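Local structure of putative Scyalone Dehydratase (Novosphingobium aromaticivorans DSM 12444, 3EF8) at residues Arg11-Glu14 / Arg15-Asp19; Phe18-Ser21 / Tyr22-Met26. The protein is probably a scytalone dehydratase-like lyase of the SnoaL-like branch of the NTF2 superfamily, although its substrate and reaction have not been established. All coordinates share one frame; numbering follows the deposited sequence.

Interaction 1 of 2, residues Arg11-Glu14 / Arg15-Asp19; sequences RAIE and RMMFD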
loop_
_atom_site.group_PDB
_atom_site.type_symbol
_atom_site.label_atom_id
_atom_site.label_comp_id
_atom_site.label_asym_id
_atom_site.label_seq_id
_atom_site.Cartn_x
_atom_site.Cartn_y
_atom_site.Cartn_z
ATOM N N ARG A 11 6.711 -13.146 -5.380
ATOM C CA ARG A 11 7.469 -11.939 -5.685
ATOM C C ARG A 11 7.362 -11.556 -7.142
ATOM O O ARG A 11 7.229 -10.382 -7.513
ATOM C CB ARG A 11 8.948 -12.055 -5.262
ATOM C CG ARG A 11 9.156 -11.967 -3.784
ATOM C CD ARG A 11 8.864 -10.585 -3.238
ATOM N NE ARG A 11 9.275 -10.473 -1.885
ATOM C CZ ARG A 11 9.169 -9.385 -1.182
ATOM N NH1 ARG A 11 8.522 -8.389 -1.748
ATOM N NH2 ARG A 11 9.592 -9.317 0.050
ATOM N N ALA A 12 7.448 -12.545 -8.044
ATOM C CA ALA A 12 7.365 -12.253 -9.466
ATOM C C ALA A 12 6.009 -11.741 -9.913
ATOM O O ALA A 12 5.907 -10.841 -10.771
ATOM C CB ALA A 12 7.774 -13.519 -10.326
ATOM N N ILE A 13 4.961 -12.314 -9.342
ATOM C CA ILE A 13 3.587 -11.909 -9.646
ATOM C C ILE A 13 3.392 -10.459 -9.165
ATOM O O ILE A 13 2.866 -9.616 -9.885
ATOM C CB ILE A 13 2.545 -12.879 -9.027
ATOM C CG1 ILE A 13 2.603 -14.210 -9.797
ATOM C CG2 ILE A 13 1.129 -12.235 -9.013
ATOM C CD1 ILE A 13 1.914 -15.322 -9.016
ATOM N N GLU A 14 3.810 -10.193 -7.934
ATOM C CA GLU A 14 3.658 -8.827 -7.385
ATOM C C GLU A 14 4.437 -7.856 -8.264
ATOM O O GLU A 14 3.909 -6.773 -8.630
ATOM C CB GLU A 14 4.170 -8.779 -5.965
ATOM C CG GLU A 14 3.252 -9.455 -4.960
ATOM C CD GLU A 14 3.768 -9.600 -3.576
ATOM O OE1 GLU A 14 4.996 -9.540 -3.380
ATOM O OE2 GLU A 14 2.922 -9.848 -2.670
ATOM N N ARG A 15 5.680 -8.197 -8.618
ATOM C CA ARG A 15 6.468 -7.351 -9.508
ATOM C C ARG A 15 5.734 -7.041 -10.815
ATOM O O ARG A 15 5.753 -5.895 -11.306
ATOM C CB ARG A 15 7.848 -7.992 -9.783
ATOM C CG ARG A 15 8.722 -7.267 -10.761
ATOM C CD ARG A 15 8.876 -5.787 -10.401
ATOM N NE ARG A 15 9.829 -5.112 -11.271
ATOM C CZ ARG A 15 11.151 -5.129 -11.107
ATOM N NH1 ARG A 15 11.728 -5.759 -10.092
ATOM N NH2 ARG A 15 11.890 -4.489 -11.999
HETATM N N MSE A 16 5.111 -8.055 -11.398
HETATM C CA MSE A 16 4.400 -7.849 -12.672
HETATM C C MSE A 16 3.256 -6.890 -12.459
HETATM O O MSE A 16 3.027 -5.978 -13.280
HETATM C CB MSE A 16 3.941 -9.198 -13.237
HETATM C CG MSE A 16 3.281 -9.129 -14.559
HETATM SE SE MSE A 16 1.415 -8.586 -14.533
HETATM C CE MSE A 16 0.659 -10.346 -13.974
HETATM N N MSE A 17 2.535 -7.054 -11.353
HETATM C CA MSE A 17 1.395 -6.191 -11.056
HETATM C C MSE A 17 1.853 -4.736 -10.874
HETATM O O MSE A 17 1.145 -3.802 -11.276
HETATM C CB MSE A 17 0.634 -6.676 -9.838
HETATM C CG MSE A 17 0.036 -8.105 -10.053
HETATM SE SE MSE A 17 -0.724 -8.840 -8.482
HETATM C CE MSE A 17 -2.266 -7.679 -8.177
ATOM N N PHE A 18 3.015 -4.573 -10.271
ATOM C CA PHE A 18 3.579 -3.251 -10.052
ATOM C C PHE A 18 4.097 -2.676 -11.329
ATOM O O PHE A 18 3.949 -1.466 -11.608
ATOM C CB PHE A 18 4.678 -3.275 -9.004
ATOM C CG PHE A 18 4.237 -3.790 -7.653
ATOM C CD1 PHE A 18 2.911 -3.676 -7.230
ATOM C CD2 PHE A 18 5.153 -4.377 -6.797
ATOM C CE1 PHE A 18 2.501 -4.167 -5.965
ATOM C CE2 PHE A 18 4.773 -4.841 -5.553
ATOM C CZ PHE A 18 3.452 -4.762 -5.140
ATOM N N ASP A 19 4.720 -3.496 -12.154
ATOM C CA ASP A 19 5.152 -3.023 -13.467
ATOM C C ASP A 19 3.966 -2.557 -14.273
ATOM O O ASP A 19 3.999 -1.542 -14.985
ATOM C CB ASP A 19 5.831 -4.147 -14.259
ATOM C CG ASP A 19 7.227 -4.482 -13.755
ATOM O OD1 ASP A 19 7.885 -3.695 -13.022
ATOM O OD2 ASP A 19 7.717 -5.586 -14.124
#
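Glu-14 and Phe-18, with Ile-13 and Met-17, make a one-turn i to i+4 contact along helix 3-25, which packs against the curved sheet of this NTF2-like fold. Four successive backbone bonds carry the turn, from Arg-15 N to Arg-11 O (2.9 Å) through to Phe-18 N to Glu-14 O (2.9 Å). The carbonyl oxygen of Glu-14 also lies 3.1 Å above one face of the Phe-18 ring, offset toward its rim. Phe-18 CG stands beside its own backbone N (chi1 -59°), which brings the ring back over that oxygen, and CE2 reaches Glu-14 CB at 4.0 Å. Ile-13 and Met-17, a selenomethionine, run side by side, CG2 to SE 3.9 Å; such apolar chains suit the face turned to strands 86-99 and 106-119. On another side, Arg-15 NE forms a hydrogen-bonded salt bridge with Asp-19 OD1 (3.0 Å), syn but 26° out of the carboxylate plane, while NH1 reaches Asp-80 of the second subunit. Largely apolar side chains thus face the sheet, whereas Arg-11 to Glu-14 salt bridges pass from subunit to subunit round the trimer, and the charge of buried Glu-14 is probably balanced by Arg-11 of the third subunit.

Interaction 2 of 2, residues Phe18-Ser21 / Tyr22-Met26; sequences FDYS and YHLDM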
loop_
_atom_site.group_PDB
_atom_site.type_symbol
_atom_site.label_atom_id
_atom_site.label_comp_id
_atom_site.label_asym_id
_atom_site.label_seq_id
_atom_site.Cartn_x
_atom_site.Cartn_y
_atom_site.Cartn_z
ATOM N N PHE A 18 3.015 -4.573 -10.271
ATOM C CA PHE A 18 3.579 -3.251 -10.052
ATOM C C PHE A 18 4.097 -2.676 -11.329
ATOM O O PHE A 18 3.949 -1.466 -11.608
ATOM C CB PHE A 18 4.678 -3.275 -9.004
ATOM C CG PHE A 18 4.237 -3.790 -7.653
ATOM C CD1 PHE A 18 2.911 -3.676 -7.230
ATOM C CD2 PHE A 18 5.153 -4.377 -6.797
ATOM C CE1 PHE A 18 2.501 -4.167 -5.965
ATOM C CE2 PHE A 18 4.773 -4.841 -5.553
ATOM C CZ PHE A 18 3.452 -4.762 -5.140
ATOM N N ASP A 19 4.720 -3.496 -12.154
ATOM C CA ASP A 19 5.152 -3.023 -13.467
ATOM C C ASP A 19 3.966 -2.557 -14.273
ATOM O O ASP A 19 3.999 -1.542 -14.985
ATOM C CB ASP A 19 5.831 -4.147 -14.259
ATOM C CG ASP A 19 7.227 -4.482 -13.755
ATOM O OD1 ASP A 19 7.885 -3.695 -13.022
ATOM O OD2 ASP A 19 7.717 -5.586 -14.124
ATOM N N TYR A 20 2.855 -3.284 -14.178
ATOM C CA TYR A 20 1.622 -2.874 -14.847
ATOM C C TYR A 20 1.151 -1.477 -14.433
ATOM O O TYR A 20 0.922 -0.592 -15.251
ATOM C CB TYR A 20 0.478 -3.908 -14.640
ATOM C CG TYR A 20 -0.869 -3.486 -15.174
ATOM C CD1 TYR A 20 -1.689 -2.684 -14.428
ATOM C CD2 TYR A 20 -1.305 -3.878 -16.426
ATOM C CE1 TYR A 20 -2.947 -2.253 -14.888
ATOM C CE2 TYR A 20 -2.566 -3.447 -16.890
ATOM C CZ TYR A 20 -3.352 -2.646 -16.103
ATOM O OH TYR A 20 -4.595 -2.174 -16.533
ATOM N N SER A 21 1.089 -1.256 -13.126
ATOM C CA SER A 21 0.617 0.026 -12.583
ATOM C C SER A 21 1.573 1.150 -12.945
ATOM O O SER A 21 1.137 2.267 -13.236
ATOM C CB SER A 21 0.446 -0.063 -11.094
ATOM O OG SER A 21 -0.731 -0.763 -10.833
ATOM N N TYR A 22 2.855 0.831 -12.952
ATOM C CA TYR A 22 3.892 1.809 -13.371
ATOM C C TYR A 22 3.704 2.226 -14.823
ATOM O O TYR A 22 3.615 3.406 -15.159
ATOM C CB TYR A 22 5.303 1.278 -13.159
ATOM C CG TYR A 22 6.401 2.254 -13.589
ATOM C CD1 TYR A 22 6.652 3.410 -12.866
ATOM C CD2 TYR A 22 7.174 2.006 -14.717
ATOM C CE1 TYR A 22 7.605 4.300 -13.269
ATOM C CE2 TYR A 22 8.108 2.897 -15.140
ATOM C CZ TYR A 22 8.363 4.022 -14.402
ATOM O OH TYR A 22 9.373 4.905 -14.827
ATOM N N HIS A 23 3.648 1.237 -15.701
ATOM C CA HIS A 23 3.459 1.548 -17.102
ATOM C C HIS A 23 2.132 2.238 -17.430
ATOM O O HIS A 23 2.010 3.030 -18.339
ATOM C CB HIS A 23 3.683 0.285 -17.957
ATOM C CG HIS A 23 5.117 -0.120 -17.984
ATOM N ND1 HIS A 23 6.108 0.730 -18.435
ATOM C CD2 HIS A 23 5.742 -1.242 -17.566
ATOM C CE1 HIS A 23 7.281 0.141 -18.311
ATOM N NE2 HIS A 23 7.089 -1.055 -17.779
ATOM N N LEU A 24 1.139 2.015 -16.609
ATOM C CA LEU A 24 -0.144 2.668 -16.743
ATOM C C LEU A 24 0.006 4.160 -16.361
ATOM O O LEU A 24 -0.423 5.042 -17.099
ATOM C CB LEU A 24 -1.181 1.969 -15.835
ATOM C CG LEU A 24 -2.571 2.567 -15.847
ATOM C CD1 LEU A 24 -3.170 2.705 -17.291
ATOM C CD2 LEU A 24 -3.512 1.728 -14.945
ATOM N N ASP A 25 0.640 4.421 -15.205
ATOM C CA ASP A 25 0.844 5.793 -14.765
ATOM C C ASP A 25 1.786 6.537 -15.715
ATOM O O ASP A 25 1.723 7.771 -15.855
ATOM C CB ASP A 25 1.389 5.826 -13.365
ATOM C CG ASP A 25 0.350 5.438 -12.291
ATOM O OD1 ASP A 25 -0.859 5.413 -12.594
ATOM O OD2 ASP A 25 0.777 5.071 -11.161
HETATM N N MSE A 26 2.628 5.791 -16.422
HETATM C CA MSE A 26 3.589 6.367 -17.402
HETATM C C MSE A 26 2.983 6.507 -18.798
HETATM O O MSE A 26 3.627 7.041 -19.697
HETATM C CB MSE A 26 4.819 5.522 -17.503
HETATM C CG MSE A 26 5.616 5.476 -16.250
HETATM SE SE MSE A 26 6.552 7.196 -15.939
HETATM C CE MSE A 26 7.853 6.977 -17.376
#
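Leu-24 CD2 approaches the Tyr-20 ring obliquely, 4.0 Å from CE1, the two side chains lying alongside each other, and the His-23 ring likewise meets Asp-19 O at a slant, CD2 3.1 Å from that oxygen. One face of the His-23 ring receives Tyr-22 CD2, 4.0 Å above the plane; one face of the Tyr-22 ring is met near its rim by Met-26 CG. His-23 CG sits beside its own backbone N (chi1 -70°), which turns the imidazole back along the helix toward Asp-19 O, the acceptor of the nearly straight bond from His-23 N (2.9 Å, 174°). Imidazole suits the place by joining a flat ring to a polar nitrogen, ND1, which is hydrogen-bonded to His-28 ND1. With an alanine in place of His-23, His-28 ND1 would probably lose this mate, and a gap would be likely to open beside Leu-32. Ser-21 O accepts Asp-25 N at 3.0 Å. Small, polar Ser-21 fits close to strand 67-81, its OG hydrogen-bonded to Asn-74, and the Asp-25 carboxylate is held there by Thr-70 and His-72. Tyr-20, His-23 and Leu-24 pack on Leu-32 of helix 29-33, and Leu-24 also touches strand 67-81.

Followed from the N terminus, both interactions lie on the single helix 3-25, and each closes no more than successive helical turns. Interaction 1 comes first; interaction 2 begins where it ends, so the two overlap at Phe-18 and Asp-19, neither crossing nor lying one within the other, with centres about 10 Å apart. The 11-19 part of the helix packs on strands 67-81, 86-99, 106-119 and 122-136, whereas the later turns lean on strand 67-81 and helix 29-33. Asp-19, shared by both, also forms a salt bridge with Arg-90 of the second subunit, a neighbour that both interactions touch and whose Arg-90 makes a cation-pi contact with Tyr-22.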